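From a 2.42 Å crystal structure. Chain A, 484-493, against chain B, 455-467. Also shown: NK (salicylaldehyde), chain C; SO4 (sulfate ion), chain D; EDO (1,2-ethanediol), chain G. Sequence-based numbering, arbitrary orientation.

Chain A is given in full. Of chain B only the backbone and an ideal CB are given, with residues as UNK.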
# COMPACT_ATOMS: atom_id res chain seq x y z
N THR A 484 -8.59 2.94 -6.78
CA THR A 484 -9.21 2.03 -7.73
C THR A 484 -8.99 0.59 -7.34
O THR A 484 -8.02 0.25 -6.65
CB THR A 484 -8.68 2.24 -9.18
OG1 THR A 484 -7.26 2.04 -9.21
CG2 THR A 484 -9.04 3.63 -9.69
N GLU A 485 -9.92 -0.26 -7.76
CA GLU A 485 -9.71 -1.70 -7.72
C GLU A 485 -9.07 -2.07 -9.04
O GLU A 485 -9.56 -1.67 -10.10
CB GLU A 485 -11.03 -2.46 -7.57
CG GLU A 485 -11.76 -2.25 -6.26
CD GLU A 485 -10.96 -2.71 -5.04
OE1 GLU A 485 -9.88 -3.32 -5.22
OE2 GLU A 485 -11.43 -2.46 -3.91
N LEU A 486 -7.97 -2.82 -8.98
CA LEU A 486 -7.37 -3.37 -10.19
C LEU A 486 -7.82 -4.82 -10.31
O LEU A 486 -7.52 -5.65 -9.46
CB LEU A 486 -5.84 -3.29 -10.15
CG LEU A 486 -5.13 -3.90 -11.36
CD1 LEU A 486 -5.40 -3.10 -12.61
CD2 LEU A 486 -3.64 -4.00 -11.10
N LYS A 487 -8.57 -5.11 -11.37
CA LYS A 487 -9.13 -6.43 -11.55
C LYS A 487 -8.57 -7.10 -12.80
O LYS A 487 -8.51 -6.50 -13.87
CB LYS A 487 -10.65 -6.35 -11.64
CG LYS A 487 -11.33 -7.67 -11.94
CD LYS A 487 -12.83 -7.49 -12.07
CE LYS A 487 -13.48 -7.17 -10.73
NZ LYS A 487 -14.94 -6.86 -10.87
N TRP A 488 -8.13 -8.34 -12.65
CA TRP A 488 -7.67 -9.12 -13.79
C TRP A 488 -8.85 -9.93 -14.28
O TRP A 488 -9.37 -10.78 -13.55
CB TRP A 488 -6.52 -10.04 -13.40
CG TRP A 488 -6.11 -10.99 -14.49
CD1 TRP A 488 -6.04 -10.72 -15.83
CD2 TRP A 488 -5.73 -12.36 -14.33
NE1 TRP A 488 -5.64 -11.84 -16.52
CE2 TRP A 488 -5.44 -12.86 -15.62
CE3 TRP A 488 -5.59 -13.21 -13.23
CZ2 TRP A 488 -5.03 -14.18 -15.83
CZ3 TRP A 488 -5.18 -14.52 -13.45
CH2 TRP A 488 -4.90 -14.99 -14.74
N LEU A 489 -9.29 -9.65 -15.51
CA LEU A 489 -10.46 -10.32 -16.07
C LEU A 489 -10.13 -11.08 -17.35
O LEU A 489 -9.40 -10.58 -18.22
CB LEU A 489 -11.58 -9.30 -16.34
CG LEU A 489 -12.90 -9.86 -16.87
CD1 LEU A 489 -14.08 -9.19 -16.15
CD2 LEU A 489 -13.01 -9.65 -18.37
N THR A 490 -10.66 -12.29 -17.47
CA THR A 490 -10.48 -13.08 -18.68
C THR A 490 -11.81 -13.43 -19.29
O THR A 490 -12.81 -13.60 -18.58
CB THR A 490 -9.71 -14.38 -18.40
OG1 THR A 490 -10.41 -15.14 -17.41
CG2 THR A 490 -8.30 -14.07 -17.92
N ILE A 491 -11.83 -13.52 -20.61
CA ILE A 491 -13.01 -14.00 -21.33
C ILE A 491 -12.60 -15.21 -22.15
O ILE A 491 -11.83 -15.09 -23.11
CB ILE A 491 -13.61 -12.91 -22.24
CG1 ILE A 491 -13.85 -11.62 -21.44
CG2 ILE A 491 -14.91 -13.39 -22.85
CD1 ILE A 491 -14.40 -10.50 -22.27
N GLU A 492 -13.10 -16.38 -21.77
CA GLU A 492 -12.55 -17.63 -22.26
C GLU A 492 -13.55 -18.39 -23.10
O GLU A 492 -14.76 -18.17 -22.97
CB GLU A 492 -12.07 -18.47 -21.07
CG GLU A 492 -11.12 -17.71 -20.15
CD GLU A 492 -10.81 -18.46 -18.87
OE1 GLU A 492 -10.87 -19.71 -18.89
OE2 GLU A 492 -10.53 -17.80 -17.84
N PRO A 493 -13.06 -19.28 -23.98
CA PRO A 493 -13.96 -20.10 -24.79
C PRO A 493 -14.73 -21.08 -23.93
O PRO A 493 -14.30 -21.39 -22.82
CB PRO A 493 -13.00 -20.85 -25.73
CG PRO A 493 -11.70 -20.85 -25.02
CD PRO A 493 -11.65 -19.56 -24.29
N UNK B 455 -8.90 -21.04 -10.55
CA UNK B 455 -7.48 -21.28 -10.33
C UNK B 455 -6.65 -20.92 -11.57
O UNK B 455 -6.33 -21.78 -12.41
CB UNK B 455 -7.25 -22.74 -9.95
N UNK B 456 -6.32 -19.64 -11.69
CA UNK B 456 -5.49 -19.16 -12.80
C UNK B 456 -4.48 -18.14 -12.30
O UNK B 456 -4.72 -17.43 -11.32
CB UNK B 456 -6.36 -18.55 -13.90
N UNK B 457 -3.34 -18.08 -12.98
CA UNK B 457 -2.29 -17.11 -12.68
C UNK B 457 -1.31 -17.04 -13.83
O UNK B 457 -0.69 -18.04 -14.20
CB UNK B 457 -1.56 -17.47 -11.38
N UNK B 458 -1.18 -15.85 -14.41
CA UNK B 458 -0.21 -15.62 -15.47
C UNK B 458 0.69 -14.48 -15.00
O UNK B 458 0.25 -13.59 -14.28
CB UNK B 458 -0.89 -15.30 -16.80
N UNK B 459 1.97 -14.53 -15.36
CA UNK B 459 2.93 -13.58 -14.84
C UNK B 459 2.75 -12.18 -15.43
O UNK B 459 3.18 -11.18 -14.83
CB UNK B 459 4.35 -14.08 -15.11
N UNK B 460 2.13 -12.10 -16.61
CA UNK B 460 1.85 -10.80 -17.24
C UNK B 460 0.68 -10.10 -16.56
O UNK B 460 0.45 -8.91 -16.78
CB UNK B 460 1.55 -10.98 -18.73
N UNK B 461 -0.06 -10.86 -15.76
CA UNK B 461 -1.31 -10.37 -15.21
C UNK B 461 -1.19 -10.21 -13.72
O UNK B 461 -0.70 -11.10 -13.04
CB UNK B 461 -2.47 -11.31 -15.55
N UNK B 462 -1.65 -9.06 -13.19
CA UNK B 462 -1.53 -8.76 -11.76
C UNK B 462 -2.27 -9.81 -10.95
O UNK B 462 -3.38 -10.21 -11.32
CB UNK B 462 -2.07 -7.36 -11.45
N UNK B 463 -1.65 -10.27 -9.86
CA UNK B 463 -2.29 -11.25 -8.99
C UNK B 463 -2.43 -10.73 -7.56
O UNK B 463 -1.45 -10.42 -6.89
CB UNK B 463 -1.49 -12.56 -9.00
N UNK B 464 -3.68 -10.65 -7.11
CA UNK B 464 -4.00 -10.17 -5.78
C UNK B 464 -5.49 -10.12 -5.52
O UNK B 464 -6.28 -10.37 -6.43
CB UNK B 464 -3.39 -8.78 -5.57
N UNK B 465 -5.87 -9.78 -4.30
CA UNK B 465 -7.28 -9.69 -3.94
C UNK B 465 -7.68 -8.40 -3.23
O UNK B 465 -6.85 -7.52 -2.99
CB UNK B 465 -7.64 -10.88 -3.05
N UNK B 466 -8.96 -8.30 -2.89
CA UNK B 466 -9.49 -7.17 -2.13
C UNK B 466 -9.92 -7.66 -0.76
O UNK B 466 -9.91 -8.86 -0.50
CB UNK B 466 -10.66 -6.51 -2.86
N UNK B 467 -10.32 -6.73 0.10
CA UNK B 467 -10.82 -7.08 1.43
C UNK B 467 -9.83 -7.91 2.24
O UNK B 467 -8.64 -7.61 2.26
CB UNK B 467 -12.14 -7.85 1.30
OAH NK C . -3.28 -19.58 -3.74
CAD NK C . -2.08 -19.80 -3.72
CAA NK C . -1.38 -19.67 -5.01
CAC NK C . -1.52 -18.53 -5.80
CAG NK C . -0.84 -18.46 -7.02
CAI NK C . -0.05 -19.51 -7.45
CAE NK C . 0.08 -20.64 -6.67
CAB NK C . -0.59 -20.73 -5.45
OAF NK C . -0.49 -21.83 -4.63
S SO4 D . -9.55 -3.03 -1.00
O1 SO4 D . -8.24 -3.26 -0.39
O2 SO4 D . -9.51 -3.48 -2.38
O3 SO4 D . -10.58 -3.75 -0.26
O4 SO4 D . -9.84 -1.59 -0.96
C1 EDO G . 2.64 -17.85 -15.21
O1 EDO G . 2.77 -17.38 -16.55
C2 EDO G . 3.95 -17.67 -14.45
O2 EDO G . 3.78 -18.04 -13.07

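At position 455 the ideal CB has nothing of chain A within 5.5 Å. Many residues would do. It is B:Val455.

Position 456 points toward chain A. Its ideal CB lies 3.9 Å from A:Trp488 CH2, and the carboxylate of A:Glu492 lies further along. A long side chain with a donor at its end would suit: Gln, Lys or Arg. It is B:Gln456. Its chain reaches past the indole, and NE2 donates to A:Glu492 OE2 at 2.9 Å. That same OE2 also accepts from A:Thr490 OG1 at 2.7 Å.

Position 457 points away, so many residues would suit, polar ones included. Its N lies 3.9 Å from A:Trp488 CH2, at the ring edge. It is B:Asn457.

Position 458 points toward chain A, with the ideal CB 4.4 Å from A:Trp488 CZ2. The indole edge would accept an aliphatic or a polar chain, and a turn begins here. It is B:Glu458, whose OE2 lies 3.7 Å from A:Trp488 CZ2, near the ring plane.

Positions 459 and 460 are the middle of a type I turn, out of reach of chain A. Small or polar residues fit. They are B:Ala459, whose N donates to EDO O1 at 3.2 Å, and B:Gln460, whose NE2 donates to B:Glu458 OE1 at 3.3 Å.

Position 461 closes the turn and points toward the indole. The ideal CB is already 3.4 Å from A:Trp488 CE2, which is tight. A small residue is expected: Ala, Gly or perhaps Ser. It is B:Ala461. Its CB sits over the face of the five-membered ring of A:Trp488, 3.4 Å from the centroid, in a CH-pi contact.

Position 462 has phi -60° and psi 137°, angles open to proline. CB points sideways, 3.7 Å from A:Leu486 CD2. A compact apolar residue such as Pro, Val or Ala would suit. It is B:Pro462, whose CB packs on A:Leu486 CD2 and whose CG lies 4.3 Å from A:Trp488 CB.

Position 463 points sideways and admits many residues. It is B:Tyr463, with OH 3.4 Å from salicylaldehyde CAC.

The angles at 464 (178/176) favour glycine; those at 465 (-130/-180) are less restrictive. Chain A asks nothing of either. They are B:Gly464 and B:Gly465.

Position 466 points toward chain A. A:Glu485 OE1 is 4.0 Å from the ideal CB, and a sulfate is close. A small polar residue, Ser, Thr or Asn, could sit beside these charges. It is B:Thr466. Its methyl CG2 is the near atom, 3.2 Å from A:Glu485 OE1; OG1 is hydrogen-bonded elsewhere in the structure.

Position 467 has phi 56° and psi -136°, which suit glycine best. Yet it is B:Lys467, whose N donates to sulfate O3 at 3.0 Å.

Chain B (455-467) VQNEAQAPYGGTK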
# COMPACT_ATOMS: atom_id res chain seq x y z
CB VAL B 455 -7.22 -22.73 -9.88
CG1 VAL B 455 -5.73 -22.99 -9.68
CG2 VAL B 455 -7.98 -23.02 -8.60
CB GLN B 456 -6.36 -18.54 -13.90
CG GLN B 456 -7.38 -19.50 -14.49
CD GLN B 456 -8.28 -18.86 -15.53
OE1 GLN B 456 -7.82 -18.11 -16.40
NE2 GLN B 456 -9.57 -19.14 -15.45
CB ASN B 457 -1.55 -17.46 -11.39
CG ASN B 457 -0.52 -16.40 -10.97
OD1 ASN B 457 0.52 -16.73 -10.41
ND2 ASN B 457 -0.82 -15.13 -11.25
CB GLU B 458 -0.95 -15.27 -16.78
CG GLU B 458 -1.92 -16.37 -17.25
CD GLU B 458 -2.67 -16.03 -18.53
OE1 GLU B 458 -2.05 -15.51 -19.47
OE2 GLU B 458 -3.89 -16.29 -18.59
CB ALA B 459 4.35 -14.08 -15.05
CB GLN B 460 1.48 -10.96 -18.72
CG GLN B 460 2.16 -12.08 -19.43
CD GLN B 460 1.43 -13.39 -19.32
OE1 GLN B 460 1.67 -14.16 -18.39
NE2 GLN B 460 0.53 -13.66 -20.27
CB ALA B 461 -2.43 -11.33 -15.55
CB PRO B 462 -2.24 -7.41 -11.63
CG PRO B 462 -3.17 -7.35 -12.77
CD PRO B 462 -2.44 -8.04 -13.90
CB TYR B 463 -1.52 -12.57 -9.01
CG TYR B 463 -2.26 -13.67 -8.29
CD1 TYR B 463 -3.19 -14.45 -8.95
CD2 TYR B 463 -2.04 -13.91 -6.94
CE1 TYR B 463 -3.88 -15.46 -8.29
CE2 TYR B 463 -2.72 -14.91 -6.27
CZ TYR B 463 -3.64 -15.68 -6.95
OH TYR B 463 -4.31 -16.68 -6.28
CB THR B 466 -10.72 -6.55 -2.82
OG1 THR B 466 -11.83 -7.46 -2.72
CG2 THR B 466 -10.44 -6.29 -4.29
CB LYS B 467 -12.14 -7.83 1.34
CG LYS B 467 -13.21 -7.12 0.54
CD LYS B 467 -14.48 -7.95 0.54
CE LYS B 467 -15.34 -7.67 -0.67
NZ LYS B 467 -16.49 -8.62 -0.72
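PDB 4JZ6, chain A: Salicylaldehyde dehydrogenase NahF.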